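Local atomic coordinates of LPXTG cell wall surface protein (Streptococcus gordonii, PDB entry 4IGB), a protein that is anchored to the cell wall of the bacterium and probably acts as an adhesin, the part described here comprising its N-terminal N1 and N2 domains. Residues T99-Q104 against D291-L296; D189-M194 against V417-A422; N411-H416 against A422-V427. All blocks are in the same frame, centred on the assembly; numbering follows the deposited sequence.

Overall arrangement
The three contacts gather where the N1 and N2 domains meet. Along the chain the segments of contacts 1 and 2 alternate, each pairing one stretch of N1 with one of N2, while contact 3 follows contact 1 and lies wholly within N2. Contacts 1 and 3 have centres about 9 Å apart, contacts 1 and 2 about 13 Å, and contacts 2 and 3 about 15 Å. Strand 420-423 ties the group together: contact 2 meets it from N1, contact 3 pairs it with strand 409-417, and the two contacts share Ala422. The hairpin built in contact 3 thus forms part of the N2 surface that faces N1 across the interdomain boundary.

Contact 1. Residues T99-Q104 against D291-L296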
# COMPACT_ATOMS: atom_id res chain seq x y z
N THR B 99 4.44 -4.83 -12.06
CA THR B 99 5.02 -3.75 -12.83
C THR B 99 4.11 -2.54 -12.79
O THR B 99 2.91 -2.64 -13.09
CB THR B 99 5.24 -4.17 -14.28
OG1 THR B 99 6.04 -5.36 -14.30
CG2 THR B 99 5.93 -3.06 -15.08
N VAL B 100 4.67 -1.40 -12.40
CA VAL B 100 3.88 -0.19 -12.20
C VAL B 100 4.59 0.99 -12.86
O VAL B 100 5.77 1.25 -12.57
CB VAL B 100 3.70 0.12 -10.70
CG1 VAL B 100 2.93 1.40 -10.52
CG2 VAL B 100 3.00 -1.04 -9.98
N ASN B 101 3.89 1.72 -13.72
CA ASN B 101 4.47 2.86 -14.44
C ASN B 101 5.72 2.44 -15.19
O ASN B 101 6.72 3.17 -15.17
CB ASN B 101 4.82 4.01 -13.47
CG ASN B 101 3.60 4.60 -12.77
OD1 ASN B 101 2.51 4.72 -13.34
ND2 ASN B 101 3.78 4.98 -11.50
N GLY B 102 5.68 1.27 -15.83
CA GLY B 102 6.81 0.71 -16.54
C GLY B 102 7.91 0.13 -15.65
O GLY B 102 8.87 -0.46 -16.15
N LYS B 103 7.77 0.26 -14.33
CA LYS B 103 8.82 -0.15 -13.39
C LYS B 103 8.48 -1.39 -12.57
O LYS B 103 7.37 -1.53 -12.05
CB LYS B 103 9.15 1.01 -12.44
CG LYS B 103 9.72 2.26 -13.11
CD LYS B 103 9.81 3.40 -12.09
CE LYS B 103 10.78 4.48 -12.53
NZ LYS B 103 10.71 5.63 -11.57
N GLN B 104 9.45 -2.29 -12.43
CA GLN B 104 9.29 -3.42 -11.52
C GLN B 104 9.29 -2.96 -10.05
O GLN B 104 10.12 -2.13 -9.63
CB GLN B 104 10.40 -4.45 -11.73
CG GLN B 104 10.46 -5.51 -10.64
CD GLN B 104 11.62 -6.48 -10.84
OE1 GLN B 104 12.00 -6.76 -11.97
NE2 GLN B 104 12.18 -6.98 -9.74
N ASP B 291 -4.84 4.41 -13.83
CA ASP B 291 -4.62 3.59 -15.01
C ASP B 291 -5.80 3.74 -15.95
O ASP B 291 -6.94 3.43 -15.59
CB ASP B 291 -4.42 2.14 -14.57
CG ASP B 291 -4.48 1.15 -15.73
OD1 ASP B 291 -4.22 1.55 -16.89
OD2 ASP B 291 -4.78 -0.04 -15.48
N PRO B 292 -5.54 4.19 -17.18
CA PRO B 292 -4.20 4.45 -17.74
C PRO B 292 -3.44 5.62 -17.11
O PRO B 292 -4.04 6.53 -16.57
CB PRO B 292 -4.49 4.78 -19.21
CG PRO B 292 -5.90 5.29 -19.21
CD PRO B 292 -6.61 4.49 -18.15
N ARG B 293 -2.12 5.57 -17.20
CA ARG B 293 -1.28 6.69 -16.81
C ARG B 293 -1.58 7.86 -17.73
O ARG B 293 -2.19 7.68 -18.79
CB ARG B 293 0.20 6.32 -16.94
CG ARG B 293 0.63 5.20 -16.01
CD ARG B 293 1.93 4.55 -16.50
NE ARG B 293 2.97 5.53 -16.80
CZ ARG B 293 4.16 5.22 -17.32
NH1 ARG B 293 5.06 6.17 -17.56
NH2 ARG B 293 4.45 3.96 -17.60
N PRO B 294 -1.14 9.07 -17.35
CA PRO B 294 -1.32 10.19 -18.27
C PRO B 294 -0.62 9.93 -19.59
O PRO B 294 0.46 9.31 -19.63
CB PRO B 294 -0.66 11.36 -17.52
CG PRO B 294 -0.90 11.01 -16.07
CD PRO B 294 -0.70 9.51 -16.01
N VAL B 295 -1.25 10.38 -20.67
CA VAL B 295 -0.71 10.24 -22.01
C VAL B 295 -0.17 11.59 -22.50
O VAL B 295 -0.91 12.59 -22.56
CB VAL B 295 -1.78 9.74 -23.01
CG1 VAL B 295 -1.20 9.65 -24.40
CG2 VAL B 295 -2.31 8.38 -22.55
N LEU B 296 1.11 11.62 -22.82
CA LEU B 296 1.76 12.85 -23.22
C LEU B 296 2.17 12.77 -24.67
O LEU B 296 2.71 11.75 -25.11
CB LEU B 296 2.99 13.12 -22.35
CG LEU B 296 3.78 14.39 -22.68
CD1 LEU B 296 2.92 15.62 -22.39
CD2 LEU B 296 5.07 14.44 -21.88
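With CG set anti to the carbonyl carbon (chi1 -64°) and a bend at chi3 (50°), Arg293 lays its guanidinium beside Asn101, at the tip of a two-residue beta hairpin. The hairpin joins strands 84-100 and 103-118 of the N1 domain through a type I' turn from Val100 to Lys103. It is closed by reciprocal backbone bonds, Val100 N to Lys103 O at 2.7 Å and Lys103 N to Val100 O at 2.8 Å. Arg293 belongs to the segment leading into strand 295-304 of N2, so the contact is a small surface touch between domains. Asn101 meets one guanidinium face with CA and CB, and CB stands 3.9 Å above the plane, offset toward its rim. The Asn101 amide is turned 73° from the guanidinium, and its OD1 rests against the aliphatic part of the arginine, 3.2 Å from Arg293 CD. No hydrogen bond crosses between the segments, and Arg293 NH2 and Gly102 N, 3.4 Å apart, are both donors. The polar ends are held by residues outside the two segments. Arg293 NE donates to Pro423 O and NH1 weakly to Ser424 O, which fixes the rotation of the group, while Asn101 ND2 bonds weakly to Tyr182 OH. The tightest approach is made by Arg293 NH2, lying 3.1 Å from the backbone carbonyl carbon C of Asn101.

Contact 2. Residues D189-M194 against V417-A422; sequences DLKLVM and VDNLSA
The backbone of Asp189 and Lys191 in N1 passes that of Ser421 and Leu420 in N2 at 6.1 Å between the CA atoms of Asp189 and Ser421, with no direct hydrogen bond between the segments. The N2 side is a beta hairpin whose type II' turn, Val417 to Leu420, joins strand 409-417 to strand 420-423, with Leu420 N bonded to Val417 O. Lys191 carries most of the side-chain contact. Bent at chi2 (-58°), its chain runs over the turn and passes diagonally across Asn419, Lys191 CD coming 3.6 Å from Asn419 ND2. Nearer its backbone, Lys191 CG meets Leu420 CD2 at 3.7 Å, the two side chains running antiparallel alongside each other. The polar ends find partners in N1: Lys191 NZ bonds to Asn265 O and Asn419 ND2 to Ser264 O, so the N2 amide also grips the neighbouring domain directly. Nearer Ala422, Asp189 CB touches Ser421 CB at 3.8 Å, while Asp189 OD1 is bonded to Tyr182 OH. Two waters fill in for the missing direct bonds, and Asp189 O accepts from both. One of them accepts from Ser421 N at 2.9 Å. The other donates to Asp189 O and to Asn419 O, each at 2.7 Å, and takes a weak bond from Ser421 OG at 3.1 Å.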
# COMPACT_ATOMS: atom_id res chain seq x y z
N ASP B 189 7.35 6.68 -5.56
CA ASP B 189 6.22 7.60 -5.37
C ASP B 189 4.94 6.86 -4.98
O ASP B 189 3.92 7.48 -4.70
CB ASP B 189 5.98 8.40 -6.66
CG ASP B 189 6.07 7.52 -7.93
OD1 ASP B 189 6.00 6.27 -7.83
OD2 ASP B 189 6.22 8.08 -9.05
N LEU B 190 4.99 5.53 -4.96
CA LEU B 190 3.81 4.73 -4.62
C LEU B 190 3.44 4.87 -3.16
O LEU B 190 4.31 4.92 -2.29
CB LEU B 190 4.06 3.26 -4.94
CG LEU B 190 4.48 2.95 -6.38
CD1 LEU B 190 4.77 1.47 -6.55
CD2 LEU B 190 3.40 3.41 -7.37
N LYS B 191 2.14 4.90 -2.88
CA LYS B 191 1.65 5.00 -1.51
C LYS B 191 1.07 3.67 -1.08
O LYS B 191 0.00 3.24 -1.54
CB LYS B 191 0.63 6.14 -1.37
CG LYS B 191 1.21 7.51 -1.76
CD LYS B 191 2.43 7.89 -0.93
CE LYS B 191 3.13 9.09 -1.56
NZ LYS B 191 4.45 9.38 -0.94
N LEU B 192 1.77 3.00 -0.17
CA LEU B 192 1.38 1.66 0.21
C LEU B 192 -0.01 1.65 0.79
O LEU B 192 -0.33 2.45 1.65
CB LEU B 192 2.35 1.11 1.26
CG LEU B 192 1.93 -0.26 1.79
CD1 LEU B 192 1.95 -1.30 0.67
CD2 LEU B 192 2.83 -0.67 2.96
N VAL B 193 -0.84 0.72 0.34
CA VAL B 193 -2.15 0.51 0.94
C VAL B 193 -2.24 -0.85 1.61
O VAL B 193 -1.75 -1.86 1.09
CB VAL B 193 -3.28 0.67 -0.09
CG1 VAL B 193 -4.62 0.21 0.48
CG2 VAL B 193 -3.35 2.11 -0.56
N MET B 194 -2.84 -0.87 2.79
CA MET B 194 -3.15 -2.12 3.46
C MET B 194 -4.64 -2.20 3.74
O MET B 194 -5.30 -1.18 3.96
CB MET B 194 -2.35 -2.25 4.75
CG MET B 194 -0.85 -2.54 4.51
SD MET B 194 0.02 -3.08 6.00
CE MET B 194 -0.59 -4.76 6.15
N VAL B 417 -3.04 13.22 -7.34
CA VAL B 417 -4.38 13.06 -6.80
C VAL B 417 -4.14 12.79 -5.32
O VAL B 417 -3.51 11.79 -4.99
CB VAL B 417 -5.10 11.84 -7.44
CG1 VAL B 417 -6.44 11.57 -6.77
CG2 VAL B 417 -5.28 12.06 -8.95
N ASP B 418 -4.58 13.68 -4.44
CA ASP B 418 -4.09 13.72 -3.05
C ASP B 418 -2.56 13.55 -3.05
O ASP B 418 -1.88 14.30 -3.73
CB ASP B 418 -4.78 12.67 -2.18
CG ASP B 418 -6.25 12.94 -1.99
OD1 ASP B 418 -6.70 14.05 -2.36
OD2 ASP B 418 -6.96 12.06 -1.47
N ASN B 419 -2.04 12.58 -2.29
CA ASN B 419 -0.58 12.35 -2.27
C ASN B 419 -0.13 11.28 -3.27
O ASN B 419 1.03 10.88 -3.26
CB ASN B 419 -0.10 11.99 -0.86
CG ASN B 419 -0.69 10.69 -0.36
OD1 ASN B 419 -1.76 10.26 -0.83
ND2 ASN B 419 -0.01 10.03 0.59
N LEU B 420 -1.04 10.81 -4.12
CA LEU B 420 -0.68 9.86 -5.17
C LEU B 420 0.02 10.56 -6.32
O LEU B 420 -0.12 11.77 -6.50
CB LEU B 420 -1.90 9.10 -5.69
CG LEU B 420 -2.74 8.49 -4.57
CD1 LEU B 420 -3.98 7.79 -5.11
CD2 LEU B 420 -1.87 7.52 -3.73
N SER B 421 0.77 9.79 -7.10
CA SER B 421 1.51 10.31 -8.23
C SER B 421 1.38 9.36 -9.38
O SER B 421 1.37 8.16 -9.17
CB SER B 421 2.99 10.42 -7.89
OG SER B 421 3.29 11.71 -7.44
N ALA B 422 1.28 9.89 -10.59
CA ALA B 422 1.38 9.08 -11.80
C ALA B 422 2.06 9.89 -12.90
O ALA B 422 1.46 10.79 -13.47
CB ALA B 422 0.02 8.63 -12.25
O HOH W 1 1.27 7.30 -5.76
O HOH W 2 3.06 10.08 -4.83

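Contact 3. Residues N411-H416 against A422-V427; sequences NTVTLH and APSNQV
Ser424 turns its side chain toward strand 409-417 and meets Val413 across an antiparallel beta hairpin of the N2 domain. Strand 409-417 pairs with 420-423 and, past an irregular stretch, with 427-432. Ser424 OG sits between its own backbone N and carbonyl carbon (chi1 72°), and from there accepts Val413 N at 3.0 Å in a nearly straight bond (175°). The hydroxyl does the work of a backbone carbonyl, and it donates its own hydrogen bond to Asn425 O at 2.6 Å. In return Ser424 N donates to Val413 O at 2.7 Å, and Ser424 CB packs against Val413 CG1. Val413 and Ser424 keep the register of Leu415–Ala422; beyond them it shifts by one residue before Asn411–Val427, and both of those pairs are hydrogen-bonded through their backbones. The side chains of those four residues share one face, lined further by Leu296, Phe317 and Met335 of N2. On the other face Thr414 lies at a slant over Pro423 in a non-hydrogen-bonded pair, Thr414 OG1 standing 4.1 Å from Pro423 CB. Thr412 and Gln426 meet at about a right angle. Gln426 CB lies 3.4 Å from Thr412 OG1; CG, anti to the backbone N (chi1 -176°), starts an extended chain that takes OE1 on to a water. This water lies 2.9 Å from Thr412 OG1 and donates to Gln426 OE1 at 2.8 Å.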
# COMPACT_ATOMS: atom_id res chain seq x y z
N ASN B 411 10.44 15.58 -22.17
CA ASN B 411 9.39 16.11 -21.32
C ASN B 411 8.56 14.98 -20.68
O ASN B 411 8.34 13.93 -21.29
CB ASN B 411 8.51 17.06 -22.13
CG ASN B 411 7.45 17.73 -21.28
OD1 ASN B 411 6.28 17.37 -21.35
ND2 ASN B 411 7.86 18.70 -20.46
N THR B 412 8.14 15.22 -19.44
CA THR B 412 7.31 14.28 -18.69
C THR B 412 6.36 15.12 -17.85
O THR B 412 6.74 16.17 -17.33
CB THR B 412 8.16 13.35 -17.79
OG1 THR B 412 8.90 12.44 -18.61
CG2 THR B 412 7.29 12.53 -16.82
N VAL B 413 5.10 14.70 -17.74
CA VAL B 413 4.19 15.43 -16.88
C VAL B 413 3.70 14.47 -15.83
O VAL B 413 3.70 13.26 -16.06
CB VAL B 413 3.03 16.10 -17.67
CG1 VAL B 413 2.01 15.06 -18.17
CG2 VAL B 413 2.37 17.13 -16.80
N THR B 414 3.33 15.00 -14.67
CA THR B 414 2.93 14.15 -13.54
C THR B 414 1.58 14.54 -12.94
O THR B 414 1.36 15.69 -12.57
CB THR B 414 3.98 14.19 -12.41
OG1 THR B 414 5.23 13.73 -12.94
CG2 THR B 414 3.58 13.28 -11.25
N LEU B 415 0.69 13.56 -12.84
CA LEU B 415 -0.61 13.79 -12.23
C LEU B 415 -0.50 13.52 -10.75
O LEU B 415 0.09 12.52 -10.33
CB LEU B 415 -1.67 12.88 -12.84
CG LEU B 415 -3.07 12.89 -12.23
CD1 LEU B 415 -3.73 14.27 -12.33
CD2 LEU B 415 -3.94 11.83 -12.92
N HIS B 416 -1.05 14.43 -9.96
CA HIS B 416 -1.21 14.21 -8.54
C HIS B 416 -2.69 14.17 -8.19
O HIS B 416 -3.47 14.99 -8.68
CB HIS B 416 -0.50 15.30 -7.75
CG HIS B 416 0.96 15.37 -8.02
ND1 HIS B 416 1.89 14.74 -7.22
CD2 HIS B 416 1.66 15.96 -9.01
CE1 HIS B 416 3.10 14.96 -7.70
NE2 HIS B 416 2.99 15.70 -8.79
N ALA B 422 1.28 9.89 -10.59
CA ALA B 422 1.38 9.08 -11.80
C ALA B 422 2.06 9.89 -12.90
O ALA B 422 1.46 10.79 -13.47
CB ALA B 422 0.02 8.63 -12.25
N PRO B 423 3.30 9.54 -13.23
CA PRO B 423 3.96 10.24 -14.34
C PRO B 423 3.46 9.74 -15.68
O PRO B 423 3.10 8.59 -15.81
CB PRO B 423 5.44 9.87 -14.18
CG PRO B 423 5.50 8.80 -13.08
CD PRO B 423 4.09 8.39 -12.76
N SER B 424 3.47 10.63 -16.67
CA SER B 424 3.12 10.28 -18.04
C SER B 424 4.27 9.49 -18.66
O SER B 424 5.32 9.30 -18.04
CB SER B 424 2.92 11.54 -18.85
OG SER B 424 4.17 12.17 -19.09
N ASN B 425 4.07 9.03 -19.89
CA ASN B 425 5.19 8.57 -20.69
C ASN B 425 6.07 9.77 -20.95
O ASN B 425 5.59 10.91 -20.93
CB ASN B 425 4.69 8.03 -22.02
CG ASN B 425 3.83 9.04 -22.75
OD1 ASN B 425 2.73 9.37 -22.30
ND2 ASN B 425 4.34 9.57 -23.86
N GLN B 426 7.35 9.53 -21.20
CA GLN B 426 8.26 10.59 -21.61
C GLN B 426 8.23 10.78 -23.13
O GLN B 426 8.13 9.82 -23.89
CB GLN B 426 9.69 10.28 -21.15
CG GLN B 426 10.68 11.39 -21.46
CD GLN B 426 12.11 11.00 -21.16
OE1 GLN B 426 12.68 11.45 -20.17
NE2 GLN B 426 12.69 10.16 -22.01
N VAL B 427 8.32 12.03 -23.58
CA VAL B 427 8.37 12.30 -25.02
C VAL B 427 9.64 13.03 -25.38
O VAL B 427 10.34 13.54 -24.51
CB VAL B 427 7.16 13.14 -25.53
CG1 VAL B 427 5.85 12.38 -25.34
CG2 VAL B 427 7.14 14.52 -24.87
O HOH W 3 11.42 13.78 -19.12